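Long-range contacts in PlyP35 (Listeria phage P35, PDB 6S3Y), which probably binds the Listeria cell wall through two SH3-like repeats, as the cell wall binding domain of a phage endolysin: residues E4-I10 with F106-P112; K11-F16 with S27-H33; H33-L39 with S77-N83. One frame throughout, in Å; residues are numbered along the deposited sequence.

Interaction 1 (E4-I10 with F106-P112)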
loop_
_atom_site.group_PDB
_atom_site.type_symbol
_atom_site.label_atom_id
_atom_site.label_comp_id
_atom_site.label_asym_id
_atom_site.label_seq_id
_atom_site.Cartn_x
_atom_site.Cartn_y
_atom_site.Cartn_z
ATOM N N GLU A 4 -15.843 -17.977 -10.098
ATOM C CA GLU A 4 -15.150 -17.143 -11.070
ATOM C C GLU A 4 -13.744 -16.809 -10.591
ATOM O O GLU A 4 -13.554 -16.692 -9.384
ATOM C CB GLU A 4 -15.857 -15.804 -11.284
ATOM C CG GLU A 4 -17.280 -15.934 -11.734
ATOM C CD GLU A 4 -17.877 -14.582 -12.120
ATOM O OE1 GLU A 4 -17.718 -13.631 -11.315
ATOM O OE2 GLU A 4 -18.435 -14.463 -13.245
ATOM N N ASN A 5 -12.804 -16.625 -11.507
ATOM C CA ASN A 5 -11.462 -16.080 -11.182
ATOM C C ASN A 5 -11.320 -14.672 -11.774
ATOM O O ASN A 5 -12.035 -14.319 -12.737
ATOM C CB ASN A 5 -10.309 -17.022 -11.541
ATOM C CG ASN A 5 -10.291 -17.422 -12.997
ATOM O OD1 ASN A 5 -10.305 -16.559 -13.871
ATOM N ND2 ASN A 5 -10.238 -18.722 -13.253
ATOM N N ILE A 6 -10.426 -13.893 -11.173
ATOM C CA ILE A 6 -10.074 -12.498 -11.555
ATOM C C ILE A 6 -8.558 -12.470 -11.721
ATOM O O ILE A 6 -7.839 -12.892 -10.789
ATOM C CB ILE A 6 -10.541 -11.518 -10.463
ATOM C CG1 ILE A 6 -12.028 -11.671 -10.136
ATOM C CG2 ILE A 6 -10.156 -10.103 -10.818
ATOM C CD1 ILE A 6 -12.909 -11.351 -11.330
ATOM N N ASN A 7 -8.076 -12.006 -12.866
ATOM C CA ASN A 7 -6.638 -11.705 -13.062
ATOM C C ASN A 7 -6.391 -10.295 -12.519
ATOM O O ASN A 7 -7.158 -9.389 -12.864
ATOM C CB ASN A 7 -6.246 -11.846 -14.527
ATOM C CG ASN A 7 -6.369 -13.281 -14.991
ATOM O OD1 ASN A 7 -5.695 -14.157 -14.472
ATOM N ND2 ASN A 7 -7.205 -13.518 -15.979
ATOM N N ILE A 8 -5.362 -10.132 -11.696
ATOM C CA ILE A 8 -5.053 -8.827 -11.058
ATOM C C ILE A 8 -3.597 -8.484 -11.329
ATOM O O ILE A 8 -2.774 -9.395 -11.535
ATOM C CB ILE A 8 -5.365 -8.836 -9.551
ATOM C CG1 ILE A 8 -4.378 -9.699 -8.761
ATOM C CG2 ILE A 8 -6.802 -9.234 -9.307
ATOM C CD1 ILE A 8 -4.569 -9.558 -7.232
ATOM N N VAL A 9 -3.305 -7.193 -11.293
ATOM C CA VAL A 9 -1.917 -6.676 -11.332
ATOM C C VAL A 9 -1.770 -5.665 -10.194
ATOM O O VAL A 9 -2.617 -4.756 -10.056
ATOM C CB VAL A 9 -1.558 -6.108 -12.723
ATOM C CG1 VAL A 9 -2.623 -5.193 -13.239
ATOM C CG2 VAL A 9 -0.202 -5.416 -12.730
ATOM N N ILE A 10 -0.739 -5.863 -9.379
ATOM C CA ILE A 10 -0.459 -4.979 -8.221
ATOM C C ILE A 10 -0.051 -3.610 -8.803
ATOM O O ILE A 10 0.759 -3.571 -9.760
ATOM C CB ILE A 10 0.574 -5.613 -7.278
ATOM C CG1 ILE A 10 -0.103 -6.513 -6.236
ATOM C CG2 ILE A 10 1.420 -4.544 -6.576
ATOM C CD1 ILE A 10 -1.028 -7.551 -6.809
ATOM N N PHE A 106 3.223 -7.171 -9.813
ATOM C CA PHE A 106 2.933 -8.597 -9.491
ATOM C C PHE A 106 1.633 -9.019 -10.174
ATOM O O PHE A 106 0.618 -8.328 -9.993
ATOM C CB PHE A 106 2.834 -8.828 -7.979
ATOM C CG PHE A 106 2.616 -10.270 -7.580
ATOM C CD1 PHE A 106 3.698 -11.121 -7.413
ATOM C CD2 PHE A 106 1.334 -10.773 -7.384
ATOM C CE1 PHE A 106 3.509 -12.456 -7.067
ATOM C CE2 PHE A 106 1.146 -12.095 -7.018
ATOM C CZ PHE A 106 2.232 -12.939 -6.869
ATOM N N LYS A 107 1.668 -10.126 -10.909
ATOM C CA LYS A 107 0.487 -10.681 -11.620
ATOM C C LYS A 107 -0.094 -11.823 -10.784
ATOM O O LYS A 107 0.645 -12.751 -10.462
ATOM C CB LYS A 107 0.881 -11.165 -13.025
ATOM C CG LYS A 107 1.527 -10.115 -13.941
ATOM C CD LYS A 107 0.667 -8.883 -14.122
ATOM C CE LYS A 107 1.186 -7.883 -15.146
ATOM N NZ LYS A 107 2.357 -7.105 -14.661
ATOM N N GLY A 108 -1.351 -11.739 -10.394
ATOM C CA GLY A 108 -1.955 -12.753 -9.519
ATOM C C GLY A 108 -3.312 -13.186 -10.001
ATOM O O GLY A 108 -3.833 -12.562 -10.955
ATOM N N ILE A 109 -3.889 -14.183 -9.341
ATOM C CA ILE A 109 -5.283 -14.632 -9.586
ATOM C C ILE A 109 -6.008 -14.636 -8.246
ATOM O O ILE A 109 -5.414 -15.078 -7.263
ATOM C CB ILE A 109 -5.296 -16.010 -10.267
ATOM C CG1 ILE A 109 -4.532 -15.991 -11.601
ATOM C CG2 ILE A 109 -6.731 -16.481 -10.487
ATOM C CD1 ILE A 109 -4.385 -17.358 -12.246
ATOM N N THR A 110 -7.220 -14.125 -8.208
ATOM C CA THR A 110 -8.072 -14.101 -7.006
ATOM C C THR A 110 -9.494 -14.437 -7.441
ATOM O O THR A 110 -9.663 -14.897 -8.583
ATOM C CB THR A 110 -7.951 -12.769 -6.255
ATOM O OG1 THR A 110 -8.645 -12.889 -5.007
ATOM C CG2 THR A 110 -8.511 -11.606 -7.036
ATOM N N HIS A 111 -10.460 -14.254 -6.556
ATOM C CA HIS A 111 -11.884 -14.606 -6.769
ATOM C C HIS A 111 -12.708 -13.474 -6.204
ATOM O O HIS A 111 -12.253 -12.833 -5.269
ATOM C CB HIS A 111 -12.249 -15.939 -6.083
ATOM C CG HIS A 111 -11.383 -17.064 -6.535
ATOM N ND1 HIS A 111 -10.204 -17.376 -5.911
ATOM C CD2 HIS A 111 -11.464 -17.855 -7.624
ATOM C CE1 HIS A 111 -9.622 -18.352 -6.558
ATOM N NE2 HIS A 111 -10.370 -18.666 -7.610
ATOM N N PRO A 112 -13.919 -13.232 -6.744
ATOM C CA PRO A 112 -14.830 -12.222 -6.222
ATOM C C PRO A 112 -14.981 -12.387 -4.718
ATOM O O PRO A 112 -15.238 -13.480 -4.278
ATOM C CB PRO A 112 -16.186 -12.486 -6.901
ATOM C CG PRO A 112 -15.811 -13.205 -8.163
ATOM C CD PRO A 112 -14.506 -13.934 -7.885
HETATM O O HOH W 1 -3.030 -13.522 -13.627
#

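Interaction 2 (K11-F16 with S27-H33)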
loop_
_atom_site.group_PDB
_atom_site.type_symbol
_atom_site.label_atom_id
_atom_site.label_comp_id
_atom_site.label_asym_id
_atom_site.label_seq_id
_atom_site.Cartn_x
_atom_site.Cartn_y
_atom_site.Cartn_z
ATOM N N LYS A 11 -0.605 -2.538 -8.251
ATOM C CA LYS A 11 -0.419 -1.161 -8.795
ATOM C C LYS A 11 1.049 -0.738 -8.716
ATOM O O LYS A 11 1.811 -1.262 -7.863
ATOM C CB LYS A 11 -1.295 -0.144 -8.071
ATOM C CG LYS A 11 -2.786 -0.316 -8.303
ATOM C CD LYS A 11 -3.596 0.695 -7.475
ATOM C CE LYS A 11 -5.060 0.646 -7.825
ATOM N NZ LYS A 11 -5.875 1.451 -6.903
ATOM N N ASP A 12 1.395 0.248 -9.539
ATOM C CA ASP A 12 2.750 0.845 -9.623
ATOM C C ASP A 12 2.851 2.025 -8.653
ATOM O O ASP A 12 3.543 3.031 -8.999
ATOM C CB ASP A 12 3.005 1.302 -11.073
ATOM C CG ASP A 12 4.474 1.592 -11.347
ATOM O OD1 ASP A 12 5.330 0.807 -10.871
ATOM O OD2 ASP A 12 4.721 2.619 -11.976
ATOM N N VAL A 13 2.233 1.922 -7.465
ATOM C CA VAL A 13 2.107 3.076 -6.508
ATOM C C VAL A 13 2.527 2.672 -5.088
ATOM O O VAL A 13 2.523 1.442 -4.748
ATOM C CB VAL A 13 0.677 3.636 -6.501
ATOM C CG1 VAL A 13 0.221 4.017 -7.911
ATOM C CG2 VAL A 13 -0.312 2.661 -5.850
ATOM N N GLY A 14 2.895 3.679 -4.298
ATOM C CA GLY A 14 2.905 3.640 -2.818
ATOM C C GLY A 14 1.635 4.255 -2.272
ATOM O O GLY A 14 1.041 5.137 -2.928
ATOM N N TYR A 15 1.229 3.842 -1.074
ATOM C CA TYR A 15 -0.106 4.156 -0.520
ATOM C C TYR A 15 0.055 5.209 0.582
ATOM O O TYR A 15 0.590 4.889 1.644
ATOM C CB TYR A 15 -0.772 2.850 -0.071
ATOM C CG TYR A 15 -0.920 1.901 -1.223
ATOM C CD1 TYR A 15 -1.986 2.002 -2.099
ATOM C CD2 TYR A 15 0.067 0.967 -1.485
ATOM C CE1 TYR A 15 -2.079 1.165 -3.195
ATOM C CE2 TYR A 15 -0.022 0.119 -2.584
ATOM C CZ TYR A 15 -1.101 0.224 -3.438
ATOM O OH TYR A 15 -1.189 -0.583 -4.539
ATOM N N PHE A 16 -0.358 6.436 0.290
ATOM C CA PHE A 16 -0.377 7.563 1.258
ATOM C C PHE A 16 -1.795 7.641 1.815
ATOM O O PHE A 16 -2.683 8.216 1.151
ATOM C CB PHE A 16 0.107 8.832 0.561
ATOM C CG PHE A 16 0.356 10.041 1.419
ATOM C CD1 PHE A 16 1.328 10.028 2.414
ATOM C CD2 PHE A 16 -0.338 11.212 1.186
ATOM C CE1 PHE A 16 1.601 11.174 3.142
ATOM C CE2 PHE A 16 -0.071 12.359 1.924
ATOM C CZ PHE A 16 0.899 12.328 2.892
ATOM N N SER A 27 -7.060 6.315 0.528
ATOM C CA SER A 27 -5.828 6.854 -0.085
ATOM C C SER A 27 -5.966 8.374 -0.210
ATOM O O SER A 27 -6.886 8.842 -0.867
ATOM C CB SER A 27 -5.547 6.197 -1.405
ATOM O OG SER A 27 -5.220 4.826 -1.201
ATOM N N VAL A 28 -5.098 9.118 0.449
ATOM C CA VAL A 28 -4.937 10.582 0.190
ATOM C C VAL A 28 -4.191 10.738 -1.142
ATOM O O VAL A 28 -4.598 11.579 -1.943
ATOM C CB VAL A 28 -4.204 11.254 1.361
ATOM C CG1 VAL A 28 -3.892 12.697 1.054
ATOM C CG2 VAL A 28 -5.012 11.143 2.641
ATOM N N ARG A 29 -3.142 9.949 -1.357
ATOM C CA ARG A 29 -2.423 9.844 -2.650
ATOM C C ARG A 29 -2.063 8.376 -2.902
ATOM O O ARG A 29 -1.716 7.670 -1.939
ATOM C CB ARG A 29 -1.115 10.646 -2.672
ATOM C CG ARG A 29 -1.305 12.148 -2.582
ATOM C CD ARG A 29 -1.853 12.786 -3.827
ATOM N NE ARG A 29 -1.898 14.243 -3.713
ATOM C CZ ARG A 29 -2.928 14.937 -3.250
ATOM N NH1 ARG A 29 -4.020 14.332 -2.829
ATOM N NH2 ARG A 29 -2.906 16.253 -3.218
ATOM N N GLN A 30 -2.097 7.962 -4.162
ATOM C CA GLN A 30 -1.432 6.757 -4.666
ATOM C C GLN A 30 -0.309 7.259 -5.556
ATOM O O GLN A 30 -0.551 7.525 -6.738
ATOM C CB GLN A 30 -2.483 5.840 -5.298
ATOM C CG GLN A 30 -3.325 5.146 -4.237
ATOM C CD GLN A 30 -4.311 4.147 -4.777
ATOM O OE1 GLN A 30 -4.303 3.816 -5.954
ATOM N NE2 GLN A 30 -5.205 3.697 -3.904
ATOM N N TRP A 31 0.863 7.433 -4.966
ATOM C CA TRP A 31 2.025 8.057 -5.622
ATOM C C TRP A 31 2.716 7.020 -6.511
ATOM O O TRP A 31 3.181 5.985 -5.983
ATOM C CB TRP A 31 3.005 8.604 -4.583
ATOM C CG TRP A 31 2.653 9.928 -3.969
ATOM C CD1 TRP A 31 2.154 11.046 -4.574
ATOM C CD2 TRP A 31 2.891 10.299 -2.598
ATOM N NE1 TRP A 31 2.035 12.066 -3.669
ATOM C CE2 TRP A 31 2.504 11.644 -2.455
ATOM C CE3 TRP A 31 3.410 9.619 -1.487
ATOM C CZ2 TRP A 31 2.604 12.319 -1.244
ATOM C CZ3 TRP A 31 3.528 10.289 -0.295
ATOM C CH2 TRP A 31 3.134 11.619 -0.180
ATOM N N LYS A 32 2.868 7.348 -7.794
ATOM C CA LYS A 32 3.621 6.521 -8.768
ATOM C C LYS A 32 5.029 6.258 -8.231
ATOM O O LYS A 32 5.643 7.181 -7.631
ATOM C CB LYS A 32 3.661 7.243 -10.121
ATOM C CG LYS A 32 4.127 6.370 -11.274
ATOM C CD LYS A 32 4.041 7.078 -12.614
ATOM C CE LYS A 32 4.808 8.389 -12.645
ATOM N NZ LYS A 32 4.729 9.057 -13.967
ATOM N N HIS A 33 5.543 5.051 -8.482
ATOM C CA HIS A 33 6.961 4.669 -8.242
ATOM C C HIS A 33 7.853 5.838 -8.661
ATOM O O HIS A 33 7.620 6.359 -9.749
ATOM C CB HIS A 33 7.318 3.387 -9.001
ATOM C CG HIS A 33 8.627 2.798 -8.586
ATOM N ND1 HIS A 33 9.758 2.784 -9.382
ATOM C CD2 HIS A 33 8.997 2.265 -7.402
ATOM C CE1 HIS A 33 10.719 2.124 -8.744
ATOM N NE2 HIS A 33 10.293 1.840 -7.510
#

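Interaction 3 (H33-L39 with S77-N83)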
loop_
_atom_site.group_PDB
_atom_site.type_symbol
_atom_site.label_atom_id
_atom_site.label_comp_id
_atom_site.label_asym_id
_atom_site.label_seq_id
_atom_site.Cartn_x
_atom_site.Cartn_y
_atom_site.Cartn_z
ATOM N N HIS A 33 5.543 5.051 -8.482
ATOM C CA HIS A 33 6.961 4.669 -8.242
ATOM C C HIS A 33 7.853 5.838 -8.661
ATOM O O HIS A 33 7.620 6.359 -9.749
ATOM C CB HIS A 33 7.318 3.387 -9.001
ATOM C CG HIS A 33 8.627 2.798 -8.586
ATOM N ND1 HIS A 33 9.758 2.784 -9.382
ATOM C CD2 HIS A 33 8.997 2.265 -7.402
ATOM C CE1 HIS A 33 10.719 2.124 -8.744
ATOM N NE2 HIS A 33 10.293 1.840 -7.510
ATOM N N GLY A 34 8.786 6.254 -7.821
ATOM C CA GLY A 34 9.771 7.306 -8.154
ATOM C C GLY A 34 9.318 8.722 -7.822
ATOM O O GLY A 34 10.159 9.617 -7.903
ATOM N N THR A 35 8.070 8.949 -7.415
ATOM C CA THR A 35 7.612 10.301 -6.997
ATOM C C THR A 35 8.518 10.802 -5.863
ATOM O O THR A 35 8.843 10.009 -4.977
ATOM C CB THR A 35 6.160 10.307 -6.543
ATOM O OG1 THR A 35 5.376 9.766 -7.601
ATOM C CG2 THR A 35 5.659 11.694 -6.199
ATOM N N LYS A 36 8.914 12.077 -5.898
ATOM C CA LYS A 36 9.721 12.705 -4.829
ATOM C C LYS A 36 8.778 13.491 -3.911
ATOM O O LYS A 36 7.916 14.224 -4.422
ATOM C CB LYS A 36 10.838 13.572 -5.419
ATOM C CG LYS A 36 11.850 12.732 -6.195
ATOM C CD LYS A 36 13.095 13.485 -6.563
ATOM C CE LYS A 36 14.110 12.514 -7.117
ATOM N NZ LYS A 36 15.394 13.205 -7.262
ATOM N N VAL A 37 8.947 13.314 -2.595
ATOM C CA VAL A 37 8.002 13.874 -1.588
ATOM C C VAL A 37 8.795 14.380 -0.400
ATOM O O VAL A 37 10.014 14.051 -0.245
ATOM C CB VAL A 37 6.965 12.806 -1.171
ATOM C CG1 VAL A 37 6.103 12.374 -2.345
ATOM C CG2 VAL A 37 7.608 11.579 -0.536
ATOM N N LYS A 38 8.102 15.120 0.474
ATOM C CA LYS A 38 8.635 15.494 1.799
ATOM C C LYS A 38 7.766 14.801 2.860
ATOM O O LYS A 38 6.537 14.849 2.747
ATOM C CB LYS A 38 8.633 17.015 1.943
ATOM C CG LYS A 38 9.209 17.519 3.285
ATOM C CD LYS A 38 9.078 19.016 3.508
ATOM C CE LYS A 38 7.643 19.509 3.559
ATOM N NZ LYS A 38 7.576 20.972 3.380
ATOM N N LEU A 39 8.410 14.187 3.842
ATOM C CA LEU A 39 7.743 13.356 4.865
ATOM C C LEU A 39 8.399 13.656 6.215
ATOM O O LEU A 39 9.495 14.216 6.235
ATOM C CB LEU A 39 7.886 11.866 4.515
ATOM C CG LEU A 39 7.158 11.385 3.264
ATOM C CD1 LEU A 39 7.544 9.956 2.932
ATOM C CD2 LEU A 39 5.651 11.492 3.357
ATOM N N SER A 77 12.151 16.860 9.192
ATOM C CA SER A 77 11.523 16.194 8.023
ATOM C C SER A 77 12.598 15.544 7.148
ATOM O O SER A 77 13.792 15.770 7.416
ATOM C CB SER A 77 10.661 17.144 7.239
ATOM O OG SER A 77 11.416 18.169 6.592
ATOM N N VAL A 78 12.189 14.752 6.151
ATOM C CA VAL A 78 13.105 14.054 5.219
ATOM C C VAL A 78 12.592 14.257 3.790
ATOM O O VAL A 78 11.369 14.526 3.579
ATOM C CB VAL A 78 13.259 12.565 5.572
ATOM C CG1 VAL A 78 13.908 12.380 6.920
ATOM C CG2 VAL A 78 11.946 11.824 5.517
ATOM N N ASN A 79 13.512 14.170 2.829
ATOM C CA ASN A 79 13.157 14.156 1.390
ATOM C C ASN A 79 13.262 12.691 0.967
ATOM O O ASN A 79 14.262 12.051 1.348
ATOM C CB ASN A 79 14.013 15.141 0.618
ATOM C CG ASN A 79 14.112 16.475 1.325
ATOM O OD1 ASN A 79 13.123 17.191 1.548
ATOM N ND2 ASN A 79 15.326 16.785 1.733
ATOM N N ALA A 80 12.239 12.171 0.303
ATOM C CA ALA A 80 12.161 10.728 0.004
ATOM C C ALA A 80 11.634 10.503 -1.404
ATOM O O ALA A 80 10.891 11.372 -1.925
ATOM C CB ALA A 80 11.285 10.005 1.014
ATOM N N THR A 81 11.981 9.350 -1.962
ATOM C CA THR A 81 11.468 8.840 -3.247
ATOM C C THR A 81 10.541 7.660 -2.970
ATOM O O THR A 81 10.912 6.804 -2.182
ATOM C CB THR A 81 12.652 8.446 -4.152
ATOM O OG1 THR A 81 13.408 9.642 -4.332
ATOM C CG2 THR A 81 12.197 7.876 -5.487
ATOM N N ILE A 82 9.368 7.639 -3.570
ATOM C CA ILE A 82 8.396 6.531 -3.375
ATOM C C ILE A 82 8.918 5.257 -4.039
ATOM O O ILE A 82 9.320 5.282 -5.234
ATOM C CB ILE A 82 6.997 6.934 -3.863
ATOM C CG1 ILE A 82 6.509 8.170 -3.114
ATOM C CG2 ILE A 82 6.020 5.779 -3.743
ATOM C CD1 ILE A 82 6.713 8.083 -1.588
ATOM N N ASN A 83 8.903 4.178 -3.268
ATOM C CA ASN A 83 9.160 2.777 -3.698
ATOM C C ASN A 83 7.826 2.031 -3.697
ATOM O O ASN A 83 7.345 1.652 -2.611
ATOM C CB ASN A 83 10.217 2.148 -2.789
ATOM C CG ASN A 83 10.474 0.701 -3.116
ATOM O OD1 ASN A 83 10.920 0.393 -4.204
ATOM N ND2 ASN A 83 10.173 -0.199 -2.200
#

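Interaction 1 (E4-I10 with F106-P112)
Strand pairing as well as a linker can join two SH3-like repeats, as in this antiparallel ladder: E4-I10 belongs by sequence to the first repeat, F106-P112 to the second. At the open end, E4 O lies 3.0 Å from H111 CD2, at the edge of the imidazole, and 3.3 Å from P112 CD. The ladder starts at I6, hydrogen-bonded both ways with T110 (I6 N to T110 O and T110 N to I6 O, both 2.9 Å); I6 CG1 rests 4.0 Å from P112 CD. N7 pairs with I109 on the more exposed face, and one water donates to both N7 OD1 (2.9 Å) and G108 O (3.0 Å). I8 repeats the reciprocal hydrogen bonds with G108 (I8 N to G108 O, G108 N to I8 O, both 3.0 Å); I8 CG2 meets T110 CG2 at 3.7 Å on the inner face, packed by F136, Y118 and L120. V9 lies opposite K107. I10 N closes the ladder on F106 O at 2.9 Å.

Interaction 2 (K11-F16 with S27-H33)
A classic beta bulge marks the end of this hairpin pairing next to its connecting loop: V28 and R29 both face F16, and F16 O accepts from V28 N at 2.7 Å and from R29 N at 3.1 Å. F16 N returns a bond to R29 O (2.9 Å). The extra residue falls where the chain turns a corner at V28, so the bulge lets strand 27-32 bend while staying attached. G14 and W31 are hydrogen-bonded in both directions (G14 N to W31 O 2.9 Å, W31 N to G14 O 3.1 Å), and H33 N reaches D12 O at 2.9 Å. Such a curled antiparallel hairpin suits the strongly bent strands of SH3-like barrels. On the face shared by F16 and W31 the rings form an offset stack, with centroids 4.3 Å apart and planes at 28°; F16 CB also sits over the indole's six-membered ring in a CH-pi contact, and I62 packs on both residues. The other face carries Y15 and Q30. There K11 NZ, also bonded to Y134 O, donates to Q30 OE1 at 3.0 Å, while Q30 NE2 donates at 2.9 Å to S27 OG, itself hydrogen-bonded to Q17.

Interaction 3 (H33-L39 with S77-N83)
Six backbone hydrogen bonds hold H33-L39 against S77-N83 in an antiparallel ladder that joins a segment of the first sequence repeat to one of the second, both repeats probably SH3-like, as in their family. L39 and V78 are bonded in both directions, with V78 N to L39 O at 2.7 Å and L39 N to V78 O at 3.0 Å. V37 and A80 do the same, V37 N to A80 O at 2.8 Å and A80 N to V37 O at 3.0 Å. Beyond the regular strand, the turn at G34 keeps the connection: I82 N donates to T35 O and G34 N to I82 O, both at 2.8 Å. The positive phi of G34, a conformation that favours glycine, belongs to this bend. Between these rungs lie the non-hydrogen-bonded pairs K36-T81 and K38-N79, where CA-H...O contacts such as K36 CA to A80 O (3.4 Å) supplement the ladder.

The two faces differ in character. K36, K38, N79 and T81 occupy one; V37, L39, V78 and A80 form an apolar surface on the other. There V37 CG2 approaches I82 CD1 at 3.8 Å, and A80 CB faces the neighbouring ends of V37 and L39, 4.3 Å from V37 CG2 and 4.2 Å from L39 CD1.

Within the curled sheet, strand 78-89 also pairs with 67-72, so S77-N83 runs between two partners, while strand 36-41 pairs with 46-53. W31 of strand 27-32 packs on V37 and I82, and I62 of strand 56-63 packs on L39 and I82.

How the interactions relate
From the N terminus, strand 6-17 serves two contacts in succession: its first part enters interaction 1 and its continuation enters interaction 2. The short hairpin loop of interaction 2 closes first. The chain then passes through H33, shared with interaction 3, whose longer loop closes at S77-N83; these two contacts lie in series, their centres about 11 Å apart, and touch through W31. Only at F106-P112 does interaction 1 close, enclosing both others. Interactions 1 and 3 do not touch and lie on opposite sides of the chain's centre, yet each pairs segments from different sequence repeats, so strand pairing ties the repeats together at two separate places.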